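Local coordinates for pyocin sheath PA0622 (Pseudomonas aeruginosa, PDB 6PYT), which probably assembles into the contractile sheath that surrounds the tube of the pyocin particle, as in the related tail sheaths of myoviruses, at residues Y73-Q77 against G206-W210; L111-L115 against L146-L150; A166-A170 against L250-I255; G174-M180 against G268-S274; Y215-S219 against L325-A330. All blocks are in the same frame, centred on the assembly; numbering follows the deposited sequence.

How the contacts relate
Contacts 1 and 3 are the most deeply buried; contacts 2, 4 and 5 run out to exposed residues. Contacts 3 and 4 are the closest pair, with centres about 10 Å apart: helix 163-170 leads into strand 178-181, and N254 packs on the 268-274 loop. Both reach a second subunit. Contact 2 joins contact 4 through A147 and R177, while contact 1 meets contact 5 where W210 packs on Y215. Chemistry follows place. Contacts 2 and 3 pack aliphatic side chains of a turn against a helix, contact 4 adds a less certain backbone bond beside the sheet, and contacts 1 and 5 each turn on a tryptophan, facing a guanidinium in one and a helix end in the other.

Contact 1: Y73-Q77 against G206-W210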
# COMPACT_ATOMS: atom_id res chain seq x y z
N TYR B 73 -6.12 -55.98 20.44
CA TYR B 73 -6.83 -55.07 19.56
C TYR B 73 -7.41 -53.86 20.28
O TYR B 73 -7.84 -52.92 19.61
CB TYR B 73 -7.93 -55.85 18.85
CG TYR B 73 -7.39 -56.76 17.78
CD1 TYR B 73 -6.24 -56.42 17.09
CD2 TYR B 73 -7.97 -57.99 17.53
CE1 TYR B 73 -5.73 -57.25 16.14
CE2 TYR B 73 -7.45 -58.83 16.58
CZ TYR B 73 -6.33 -58.45 15.88
OH TYR B 73 -5.80 -59.27 14.93
N ASN B 74 -7.41 -53.84 21.61
CA ASN B 74 -7.78 -52.63 22.32
C ASN B 74 -6.66 -51.60 22.32
O ASN B 74 -6.92 -50.43 22.64
CB ASN B 74 -8.16 -52.94 23.76
CG ASN B 74 -9.44 -53.72 23.87
OD1 ASN B 74 -10.37 -53.52 23.10
ND2 ASN B 74 -9.50 -54.62 24.84
N ARG B 75 -5.45 -51.99 21.98
CA ARG B 75 -4.32 -51.08 22.00
C ARG B 75 -3.69 -50.87 20.64
O ARG B 75 -3.32 -49.75 20.30
CB ARG B 75 -3.28 -51.59 23.00
CG ARG B 75 -2.13 -50.63 23.24
CD ARG B 75 -2.66 -49.28 23.63
NE ARG B 75 -1.65 -48.38 24.14
CZ ARG B 75 -1.78 -47.07 24.18
NH1 ARG B 75 -2.86 -46.49 23.66
NH2 ARG B 75 -0.83 -46.32 24.69
N ALA B 76 -3.57 -51.92 19.83
CA ALA B 76 -2.98 -51.79 18.51
C ALA B 76 -3.75 -52.66 17.54
O ALA B 76 -4.19 -53.75 17.88
CB ALA B 76 -1.50 -52.20 18.53
N GLN B 77 -3.90 -52.17 16.31
CA GLN B 77 -4.52 -52.94 15.24
C GLN B 77 -3.43 -53.79 14.58
O GLN B 77 -3.00 -53.56 13.45
CB GLN B 77 -5.22 -52.02 14.26
CG GLN B 77 -6.12 -52.70 13.25
CD GLN B 77 -6.76 -51.71 12.30
OE1 GLN B 77 -6.50 -50.51 12.38
NE2 GLN B 77 -7.59 -52.21 11.40
N GLY B 206 0.25 -56.16 23.08
CA GLY B 206 -0.44 -55.14 22.32
C GLY B 206 0.18 -53.78 22.49
O GLY B 206 0.17 -52.97 21.57
N LEU B 207 0.74 -53.52 23.66
CA LEU B 207 1.46 -52.28 23.92
C LEU B 207 2.88 -52.32 23.39
O LEU B 207 3.45 -51.27 23.07
CB LEU B 207 1.44 -52.01 25.43
CG LEU B 207 2.16 -50.84 26.06
CD1 LEU B 207 1.28 -50.29 27.08
CD2 LEU B 207 3.36 -51.37 26.74
N PHE B 208 3.45 -53.51 23.29
CA PHE B 208 4.79 -53.65 22.77
C PHE B 208 4.80 -53.35 21.28
O PHE B 208 5.76 -52.78 20.76
CB PHE B 208 5.28 -55.07 23.01
CG PHE B 208 6.72 -55.19 23.33
CD1 PHE B 208 7.13 -55.18 24.65
CD2 PHE B 208 7.67 -55.28 22.35
CE1 PHE B 208 8.45 -55.31 24.97
CE2 PHE B 208 9.01 -55.40 22.67
CZ PHE B 208 9.39 -55.41 23.99
N ALA B 209 3.71 -53.70 20.59
CA ALA B 209 3.54 -53.44 19.17
C ALA B 209 2.98 -52.06 18.90
O ALA B 209 3.16 -51.54 17.79
CB ALA B 209 2.61 -54.49 18.57
N TRP B 210 2.29 -51.47 19.87
CA TRP B 210 1.82 -50.10 19.73
C TRP B 210 2.97 -49.11 19.78
O TRP B 210 2.92 -48.06 19.13
CB TRP B 210 0.83 -49.79 20.84
CG TRP B 210 0.28 -48.42 20.77
CD1 TRP B 210 -0.70 -47.98 19.94
CD2 TRP B 210 0.73 -47.29 21.50
NE1 TRP B 210 -0.92 -46.65 20.14
CE2 TRP B 210 -0.05 -46.20 21.09
CE3 TRP B 210 1.71 -47.09 22.47
CZ2 TRP B 210 0.11 -44.93 21.62
CZ3 TRP B 210 1.87 -45.83 23.00
CH2 TRP B 210 1.08 -44.77 22.57
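R75 lays its guanidinium flat on the indole of W210, a cation-pi stack that ties the start of strand 76-86 to helix 201-214, one of the helices packed on the central mixed sheet. The planes are 18° apart, and R75 CZ stands 3.6 Å from the centroid of the W210 six-membered ring, almost straight above it. Both side chains leave their backbones in the same way, with CG anti to the backbone N. In R75 a bend at chi2 (53°) then lets the rest of the chain run along the indole, NE passing over the CG-CD2 bond. W210 gives one face to this group, while the CD1 corner of its five-membered ring meets the R75 carbonyl O.

Beneath the stack, aliphatic groups pack on the helix backbone. R75 CG rests on the turn at G206, 3.7 Å from G206 O, and also touches L207. A76 CB sits 3.6 Å from G206 O and 4.1 Å from W210 CB. Beyond the two segments, A209 packs on S25 and I27 of strand 21-33, and R75 also touches K227. At the far end of the guanidinium, R75 NH2 lies over the W210 rim, 3.2 Å from both CZ3 and CH2.

Contact 2: L111-L115 against L146-L150; sequences LQALL and LAEKL
L115 and L146 reach toward each other tip to tip, and their branches form the centre of an almost wholly apolar contact between the 111-115 turn and the C-terminal part of helix 139-150. L115 CD2 sits 3.9 Å from L146 CG, and the same methyl turns to L150, where it comes 3.8 Å from CD1. L146 can reach so far because its CG is anti to the backbone N (chi1 -161°), which sends both methyls across the gap. Its CD1 branch goes to L111, 4.2 Å from CB and close to the carbonyl O; its CD2 branch lies against L115 CD2, with L114 CB at the limit of contact. L150, its CG also anti to the backbone N, places its methyls beside the L114 carbonyl.

Two longer polar side chains close the margin. K149 runs transverse to L115, bringing CE (3.8 Å) and NZ alongside L115 CD1. Q112 bends at chi2 and passes antiparallel to L146, its amide NE2 3.7 Å from L146 CD1.

Between the two segments the backbone makes no bond. Within them, L114 N bonds L111 O at 2.9 Å, one tight turn in a piece of chain that is helical in its angles but lacks a regular bonding pattern, whereas L150 N keeps the helical bond to L146 O.

The leucines continue into the domain interior: L114, L146 and L150 all pack on L128 of strand 127-129, L114 also meets V81 and V83 of strand 76-86, and L111 lies on A142 and M143 of helix 139-150.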
# COMPACT_ATOMS: atom_id res chain seq x y z
N LEU B 111 3.20 -74.18 19.90
CA LEU B 111 4.05 -73.03 19.66
C LEU B 111 4.90 -73.20 18.41
O LEU B 111 5.23 -72.22 17.75
CB LEU B 111 4.95 -72.77 20.86
CG LEU B 111 4.32 -72.21 22.13
CD1 LEU B 111 5.34 -72.21 23.24
CD2 LEU B 111 3.83 -70.81 21.88
N GLN B 112 5.23 -74.45 18.07
CA GLN B 112 6.10 -74.74 16.95
C GLN B 112 5.48 -74.38 15.61
O GLN B 112 6.20 -74.22 14.62
CB GLN B 112 6.47 -76.22 16.96
CG GLN B 112 7.14 -76.66 18.23
CD GLN B 112 8.47 -75.99 18.42
OE1 GLN B 112 9.22 -75.80 17.47
NE2 GLN B 112 8.78 -75.63 19.65
N ALA B 113 4.15 -74.25 15.55
CA ALA B 113 3.48 -73.77 14.36
C ALA B 113 3.67 -72.28 14.12
O ALA B 113 3.35 -71.81 13.03
CB ALA B 113 1.99 -74.08 14.44
N LEU B 114 4.17 -71.53 15.10
CA LEU B 114 4.47 -70.13 14.87
C LEU B 114 5.72 -69.93 14.03
O LEU B 114 5.91 -68.85 13.47
CB LEU B 114 4.60 -69.39 16.19
CG LEU B 114 3.31 -69.26 16.98
CD1 LEU B 114 3.60 -68.69 18.35
CD2 LEU B 114 2.37 -68.37 16.24
N LEU B 115 6.57 -70.95 13.92
CA LEU B 115 7.67 -70.92 12.97
C LEU B 115 7.18 -71.01 11.53
O LEU B 115 7.93 -70.69 10.61
CB LEU B 115 8.63 -72.06 13.26
CG LEU B 115 9.30 -71.94 14.62
CD1 LEU B 115 10.09 -73.19 14.91
CD2 LEU B 115 10.18 -70.71 14.63
N LEU B 146 12.24 -70.91 21.02
CA LEU B 146 11.61 -70.47 19.79
C LEU B 146 11.76 -68.98 19.57
O LEU B 146 11.78 -68.54 18.42
CB LEU B 146 10.14 -70.87 19.79
CG LEU B 146 9.37 -70.94 18.48
CD1 LEU B 146 8.40 -72.07 18.59
CD2 LEU B 146 8.61 -69.67 18.20
N ALA B 147 11.88 -68.19 20.63
CA ALA B 147 12.22 -66.78 20.45
C ALA B 147 13.65 -66.61 19.98
O ALA B 147 13.97 -65.61 19.33
CB ALA B 147 12.00 -66.00 21.75
N GLU B 148 14.53 -67.56 20.32
CA GLU B 148 15.89 -67.51 19.81
C GLU B 148 15.94 -67.86 18.33
O GLU B 148 16.68 -67.24 17.56
CB GLU B 148 16.78 -68.45 20.62
N LYS B 149 15.14 -68.84 17.91
CA LYS B 149 15.06 -69.20 16.50
C LYS B 149 14.40 -68.10 15.69
O LYS B 149 14.99 -67.56 14.75
CB LYS B 149 14.28 -70.51 16.34
CG LYS B 149 15.01 -71.73 16.86
CD LYS B 149 14.13 -72.97 16.83
CE LYS B 149 13.89 -73.43 15.41
NZ LYS B 149 13.13 -74.71 15.37
N LEU B 150 13.19 -67.71 16.08
CA LEU B 150 12.38 -66.78 15.32
C LEU B 150 12.86 -65.34 15.47
O LEU B 150 12.33 -64.45 14.78
CB LEU B 150 10.92 -66.94 15.75
CG LEU B 150 9.71 -66.42 15.00
CD1 LEU B 150 9.61 -67.11 13.68
CD2 LEU B 150 8.49 -66.73 15.81

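Contact 3: A166-A170 against L250-I255; sequences AVAYA and LNNANI
I255 pushes its CD1 methyl into the groove between A166 and A170, which lie one turn apart on helix 163-170. The apolar contacts divide into two clusters. In the first, I255 CD1 is 3.7 Å from A170 CB and 4.0 Å from A166 CB; with CG1 anti to its carbonyl carbon (chi1 -62°), the longer branch of I255 is the one that enters. In the second, V167 straddles the methyl of A253: its CG2 comes to 3.8 Å from A253 CB, and CG1 lies scarcely farther off. L250 links the two clusters, since its CD2 branch meets A166 CB at 3.9 Å and also touches V167 CG2.

Backbone carbonyls complete the interface by packing alone. A170 CB rests against A253 O, and I255 CD1 against A166 O, an atom already taken up by the helical bond from A170 N.

On the 250-255 side, hydrogen bonds shape the turn that presents these groups. Helix 246-251 ends in a Schellman motif: I255 N bonds L250 O at 2.8 Å, N254 N bonds N251 O at 2.9 Å, and N254 adopts a positive phi (62°) as the C-prime residue. The reversal turns the chain so that A253 and I255 point at the same helix and the L250 CD2 branch reaches it. N251 packs on H5 and N252 on F3 of a second subunit.

With three small or branched residues on one helix face and methyl-bearing ones opposite, the pairing depends on close van der Waals fit, while the Schellman bonds satisfy L250 O and N251 O locally.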
# COMPACT_ATOMS: atom_id res chain seq x y z
N ALA B 166 7.04 -64.88 42.09
CA ALA B 166 7.47 -64.28 40.83
C ALA B 166 8.98 -64.19 40.74
O ALA B 166 9.55 -64.40 39.67
CB ALA B 166 6.87 -62.89 40.69
N VAL B 167 9.65 -63.86 41.85
CA VAL B 167 11.10 -63.75 41.86
C VAL B 167 11.74 -65.11 41.68
O VAL B 167 12.67 -65.28 40.88
CB VAL B 167 11.57 -63.07 43.16
CG1 VAL B 167 13.07 -63.10 43.28
CG2 VAL B 167 11.09 -61.64 43.20
N ALA B 168 11.24 -66.12 42.40
CA ALA B 168 11.79 -67.47 42.29
C ALA B 168 11.49 -68.11 40.95
O ALA B 168 12.23 -69.01 40.54
CB ALA B 168 11.26 -68.34 43.42
N TYR B 169 10.43 -67.68 40.27
CA TYR B 169 10.17 -68.14 38.91
C TYR B 169 11.01 -67.39 37.89
O TYR B 169 11.28 -67.94 36.81
CB TYR B 169 8.68 -67.99 38.60
CG TYR B 169 8.27 -68.46 37.23
CD1 TYR B 169 8.32 -69.80 36.90
CD2 TYR B 169 7.79 -67.57 36.29
CE1 TYR B 169 7.94 -70.23 35.66
CE2 TYR B 169 7.41 -68.00 35.04
CZ TYR B 169 7.48 -69.33 34.73
OH TYR B 169 7.10 -69.77 33.50
N ALA B 170 11.44 -66.17 38.20
CA ALA B 170 12.30 -65.42 37.30
C ALA B 170 13.76 -65.83 37.40
O ALA B 170 14.55 -65.45 36.54
CB ALA B 170 12.16 -63.93 37.56
N LEU B 250 10.26 -56.28 42.08
CA LEU B 250 10.08 -57.08 40.88
C LEU B 250 10.95 -56.60 39.73
O LEU B 250 11.33 -57.41 38.88
CB LEU B 250 8.61 -57.12 40.49
CG LEU B 250 7.76 -57.87 41.51
CD1 LEU B 250 6.28 -57.79 41.21
CD2 LEU B 250 8.19 -59.31 41.58
N ASN B 251 11.29 -55.31 39.68
CA ASN B 251 12.22 -54.86 38.66
C ASN B 251 13.62 -55.40 38.90
O ASN B 251 14.33 -55.73 37.95
CB ASN B 251 12.25 -53.34 38.57
CG ASN B 251 11.05 -52.78 37.87
OD1 ASN B 251 10.55 -53.36 36.91
ND2 ASN B 251 10.58 -51.63 38.31
N ASN B 252 14.03 -55.52 40.16
CA ASN B 252 15.34 -56.07 40.45
C ASN B 252 15.41 -57.58 40.26
O ASN B 252 16.51 -58.14 40.31
CB ASN B 252 15.76 -55.71 41.87
CG ASN B 252 16.19 -54.28 41.99
OD1 ASN B 252 16.92 -53.76 41.15
ND2 ASN B 252 15.74 -53.62 43.04
N ALA B 253 14.28 -58.25 40.05
CA ALA B 253 14.25 -59.62 39.57
C ALA B 253 14.00 -59.68 38.07
O ALA B 253 13.65 -60.75 37.56
CB ALA B 253 13.19 -60.41 40.33
N ASN B 254 14.16 -58.54 37.39
CA ASN B 254 14.02 -58.39 35.93
C ASN B 254 12.60 -58.72 35.46
O ASN B 254 12.40 -59.42 34.47
CB ASN B 254 15.06 -59.21 35.17
CG ASN B 254 16.47 -58.84 35.53
OD1 ASN B 254 17.24 -59.68 36.00
ND2 ASN B 254 16.81 -57.58 35.36
N ILE B 255 11.61 -58.19 36.16
CA ILE B 255 10.20 -58.39 35.83
C ILE B 255 9.55 -57.02 35.65
O ILE B 255 9.70 -56.14 36.50
CB ILE B 255 9.48 -59.19 36.93
CG1 ILE B 255 10.08 -60.58 37.07
CG2 ILE B 255 8.01 -59.28 36.66
CD1 ILE B 255 9.62 -61.29 38.30

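Contact 4: G174-M180 against G268-S274; sequences GSKRLFM and GNRTLSS
L272 drives its side chain into the angle between L178 and M180, two residues of strand 178-181 on the same face of the sheet. Its CG is anti to the carbonyl carbon (chi1 -76°), which directs the CD1 branch inward to 3.8 Å from L178 CB. The M180 chain runs extended and then bends at chi3, bringing its terminal methyl across L272 so that M180 CE is also 3.8 Å from L272 CD1.

F179, between them in sequence, turns to the other end of the loop. Its ring presents an edge to G268, with G268 O near the ring plane and 3.9 Å from CZ, while R270 O stands obliquely beside CD1.

The two chains run antiparallel, K176 facing S273 and F179 facing T271. L272 N is modelled as bonding L178 O at 2.9 Å, with less certainty because that oxygen sits too near T271 OG1; the hydroxyl position is doubtful for the same reason. L272 is the centre of an inverse gamma turn.

L272 continues onto L156 and A170, and R270 makes a cation-pi contact with F3 of a second subunit. Strand 178-181 is an inner strand of the largely parallel sheet; the 268-274 loop lines up beside its start, on the flank where M180 pairs with A256 of strand 255-256, within the subtilisin-like alpha/beta domain.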
# COMPACT_ATOMS: atom_id res chain seq x y z
N GLY B 174 17.81 -67.07 32.50
CA GLY B 174 18.80 -66.05 32.28
C GLY B 174 18.90 -65.74 30.80
O GLY B 174 19.99 -65.52 30.28
N SER B 175 17.76 -65.73 30.12
CA SER B 175 17.74 -65.61 28.67
C SER B 175 17.43 -64.20 28.22
O SER B 175 16.58 -63.52 28.80
CB SER B 175 16.72 -66.55 28.06
OG SER B 175 16.69 -66.38 26.65
N LYS B 176 18.09 -63.80 27.14
CA LYS B 176 17.99 -62.44 26.61
C LYS B 176 16.61 -62.15 26.05
O LYS B 176 16.11 -61.03 26.19
CB LYS B 176 19.07 -62.27 25.55
CG LYS B 176 19.08 -60.98 24.81
CD LYS B 176 20.28 -60.95 23.90
CE LYS B 176 20.14 -61.93 22.78
NZ LYS B 176 21.28 -61.83 21.84
N ARG B 177 15.97 -63.13 25.44
CA ARG B 177 14.75 -62.91 24.68
C ARG B 177 13.48 -63.03 25.52
O ARG B 177 12.39 -63.08 24.95
CB ARG B 177 14.66 -63.89 23.51
CG ARG B 177 15.86 -63.89 22.60
CD ARG B 177 16.07 -62.53 22.00
NE ARG B 177 17.25 -62.48 21.16
CZ ARG B 177 17.23 -62.43 19.84
NH1 ARG B 177 16.07 -62.34 19.20
NH2 ARG B 177 18.36 -62.40 19.16
N LEU B 178 13.59 -63.09 26.84
CA LEU B 178 12.44 -63.28 27.71
C LEU B 178 12.10 -61.99 28.43
O LEU B 178 12.99 -61.25 28.86
CB LEU B 178 12.70 -64.39 28.72
CG LEU B 178 12.83 -65.78 28.10
CD1 LEU B 178 13.15 -66.80 29.14
CD2 LEU B 178 11.56 -66.16 27.37
N PHE B 179 10.81 -61.72 28.57
CA PHE B 179 10.32 -60.48 29.15
C PHE B 179 9.12 -60.84 30.02
O PHE B 179 8.02 -61.04 29.50
CB PHE B 179 9.94 -59.49 28.07
CG PHE B 179 9.48 -58.16 28.58
CD1 PHE B 179 10.39 -57.26 29.07
CD2 PHE B 179 8.15 -57.82 28.56
CE1 PHE B 179 9.99 -56.03 29.53
CE2 PHE B 179 7.74 -56.60 29.02
CZ PHE B 179 8.66 -55.70 29.50
N MET B 180 9.32 -60.94 31.32
CA MET B 180 8.27 -61.39 32.21
C MET B 180 7.45 -60.21 32.69
O MET B 180 8.01 -59.18 33.09
CB MET B 180 8.86 -62.14 33.40
CG MET B 180 7.82 -62.84 34.24
SD MET B 180 8.58 -63.64 35.64
CE MET B 180 9.55 -64.85 34.78
N GLY B 268 8.38 -52.08 33.95
CA GLY B 268 9.78 -52.43 33.78
C GLY B 268 10.25 -52.37 32.34
O GLY B 268 9.46 -52.34 31.40
N ASN B 269 11.57 -52.33 32.16
CA ASN B 269 12.17 -52.46 30.84
C ASN B 269 13.41 -53.34 30.81
O ASN B 269 14.13 -53.34 29.81
CB ASN B 269 12.52 -51.10 30.24
CG ASN B 269 13.28 -50.21 31.19
OD1 ASN B 269 13.60 -50.61 32.31
ND2 ASN B 269 13.56 -49.00 30.75
N ARG B 270 13.70 -54.07 31.87
CA ARG B 270 14.76 -55.05 31.83
C ARG B 270 14.22 -56.36 31.30
O ARG B 270 13.10 -56.76 31.63
CB ARG B 270 15.37 -55.28 33.22
CG ARG B 270 15.95 -54.06 33.85
CD ARG B 270 17.13 -53.57 33.07
NE ARG B 270 17.75 -52.42 33.70
CZ ARG B 270 18.81 -52.49 34.50
NH1 ARG B 270 19.37 -53.66 34.74
NH2 ARG B 270 19.31 -51.39 35.03
N THR B 271 15.00 -57.02 30.45
CA THR B 271 14.69 -58.37 30.05
C THR B 271 15.31 -59.35 31.04
O THR B 271 16.07 -58.96 31.92
CB THR B 271 15.18 -58.63 28.63
OG1 THR B 271 14.67 -59.88 28.16
CG2 THR B 271 16.66 -58.69 28.60
N LEU B 272 14.99 -60.63 30.89
CA LEU B 272 15.48 -61.61 31.86
C LEU B 272 16.87 -62.12 31.54
O LEU B 272 17.11 -63.32 31.60
CB LEU B 272 14.53 -62.81 31.92
CG LEU B 272 13.22 -62.62 32.67
CD1 LEU B 272 12.31 -63.80 32.41
CD2 LEU B 272 13.53 -62.53 34.13
N SER B 273 17.81 -61.23 31.28
CA SER B 273 19.14 -61.63 30.85
C SER B 273 20.11 -61.60 32.02
O SER B 273 20.02 -60.76 32.92
CB SER B 273 19.65 -60.71 29.74
OG SER B 273 20.98 -61.05 29.38
N SER B 274 21.04 -62.54 31.99
CA SER B 274 22.13 -62.61 32.96
C SER B 274 23.34 -61.81 32.52
O SER B 274 24.40 -61.92 33.15
CB SER B 274 22.51 -64.07 33.19
OG SER B 274 22.98 -64.66 31.99

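Contact 5: Y215-S219 against L325-A330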
# COMPACT_ATOMS: atom_id res chain seq x y z
N TYR B 215 6.14 -44.58 18.48
CA TYR B 215 7.44 -44.17 18.98
C TYR B 215 8.61 -44.88 18.33
O TYR B 215 9.75 -44.46 18.53
CB TYR B 215 7.50 -44.38 20.49
CG TYR B 215 6.53 -43.51 21.24
CD1 TYR B 215 6.80 -42.17 21.46
CD2 TYR B 215 5.34 -44.03 21.71
CE1 TYR B 215 5.91 -41.37 22.14
CE2 TYR B 215 4.44 -43.24 22.40
CZ TYR B 215 4.73 -41.91 22.61
OH TYR B 215 3.84 -41.12 23.29
N GLY B 216 8.38 -45.93 17.56
CA GLY B 216 9.45 -46.68 16.95
C GLY B 216 9.95 -47.81 17.84
O GLY B 216 9.82 -47.79 19.06
N PHE B 217 10.56 -48.80 17.19
CA PHE B 217 10.94 -50.03 17.87
C PHE B 217 12.09 -49.85 18.86
O PHE B 217 12.30 -50.72 19.70
CB PHE B 217 11.29 -51.13 16.85
CG PHE B 217 12.42 -50.78 15.92
CD1 PHE B 217 12.16 -50.18 14.70
CD2 PHE B 217 13.74 -51.07 16.24
CE1 PHE B 217 13.19 -49.87 13.84
CE2 PHE B 217 14.76 -50.76 15.38
CZ PHE B 217 14.48 -50.16 14.18
N TRP B 218 12.83 -48.75 18.76
CA TRP B 218 13.91 -48.49 19.70
C TRP B 218 13.42 -47.91 21.01
O TRP B 218 14.18 -47.87 21.98
CB TRP B 218 14.93 -47.55 19.07
CG TRP B 218 14.35 -46.23 18.70
CD1 TRP B 218 14.31 -45.11 19.47
CD2 TRP B 218 13.70 -45.90 17.48
NE1 TRP B 218 13.68 -44.10 18.80
CE2 TRP B 218 13.30 -44.56 17.57
CE3 TRP B 218 13.42 -46.61 16.31
CZ2 TRP B 218 12.63 -43.92 16.54
CZ3 TRP B 218 12.77 -45.97 15.29
CH2 TRP B 218 12.38 -44.64 15.41
N SER B 219 12.18 -47.43 21.06
CA SER B 219 11.67 -46.86 22.30
C SER B 219 11.28 -47.96 23.27
O SER B 219 10.96 -49.08 22.88
CB SER B 219 10.47 -45.96 22.02
OG SER B 219 10.85 -44.81 21.30
N LEU B 325 18.29 -45.09 9.53
CA LEU B 325 18.00 -45.44 10.91
C LEU B 325 18.59 -44.42 11.87
O LEU B 325 18.03 -44.18 12.94
CB LEU B 325 18.54 -46.83 11.19
CG LEU B 325 17.71 -47.86 10.45
CD1 LEU B 325 18.45 -49.14 10.35
CD2 LEU B 325 16.43 -48.07 11.20
N LYS B 326 19.72 -43.81 11.51
CA LYS B 326 20.26 -42.73 12.33
C LYS B 326 19.41 -41.48 12.17
O LYS B 326 19.34 -40.65 13.08
CB LYS B 326 21.72 -42.46 11.96
CG LYS B 326 22.42 -41.51 12.91
CD LYS B 326 23.87 -41.30 12.56
CE LYS B 326 24.04 -40.36 11.40
NZ LYS B 326 25.47 -40.05 11.15
N ASN B 327 18.75 -41.34 11.02
CA ASN B 327 17.91 -40.18 10.77
C ASN B 327 16.69 -40.17 11.69
O ASN B 327 16.38 -39.15 12.31
CB ASN B 327 17.45 -40.15 9.32
CG ASN B 327 16.94 -38.80 8.90
OD1 ASN B 327 17.03 -37.83 9.65
ND2 ASN B 327 16.38 -38.73 7.71
N GLN B 328 16.00 -41.30 11.78
CA GLN B 328 14.79 -41.36 12.58
C GLN B 328 15.06 -41.66 14.04
O GLN B 328 14.12 -41.68 14.83
CB GLN B 328 13.84 -42.40 11.99
CG GLN B 328 14.37 -43.80 11.91
CD GLN B 328 13.41 -44.72 11.17
OE1 GLN B 328 12.35 -44.29 10.74
NE2 GLN B 328 13.78 -45.98 11.04
N GLY B 329 16.32 -41.86 14.42
CA GLY B 329 16.69 -41.95 15.81
C GLY B 329 16.83 -43.34 16.37
O GLY B 329 16.85 -43.50 17.59
N ALA B 330 16.95 -44.36 15.52
CA ALA B 330 17.06 -45.73 16.02
C ALA B 330 18.44 -45.99 16.60
O ALA B 330 18.58 -46.67 17.62
CB ALA B 330 16.75 -46.73 14.92
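The type I beta turn G216-S219 holds W218 against the C-terminal end of helix 310-328, where G329 and A330 cover one face of the indole. A330 CA makes a CH-pi contact, 4.0 Å from the centroid of the W218 five-membered ring and 28° off its normal. G329 O lies over the same face, offset toward the rim, and A330 CB settles 3.6 Å from W218 CE3. Toward the outer end of the ring, Q328 O stands obliquely 3.2 Å from W218 CZ2, and Q328 CG touches CH2. The opposite face of the tryptophan is covered from within its own segment by Y215 O and G216 CA.

This turn follows helix 201-214, in the subtilisin-like region; helix 310-328 lies in the C-terminal family region, so W218 joins the two. G329, with positive phi, is the first residue to leave the helix, and A330 N reaches back to L325 O at 2.8 Å.

F217 works from the side. Its CG stands between the backbone N and the carbonyl carbon (chi1 59°), as does that of W218, and W218 CE3 stands 4.0 Å above the plane of the F217 ring, over its centre, the two ring planes nearly perpendicular. The ring edge meets L325, F217 CZ lying 4.1 Å from L325 CD2, and the same carbon touches A330 CB. L289 and V290 of helix 281-295 back F217 and L325, respectively.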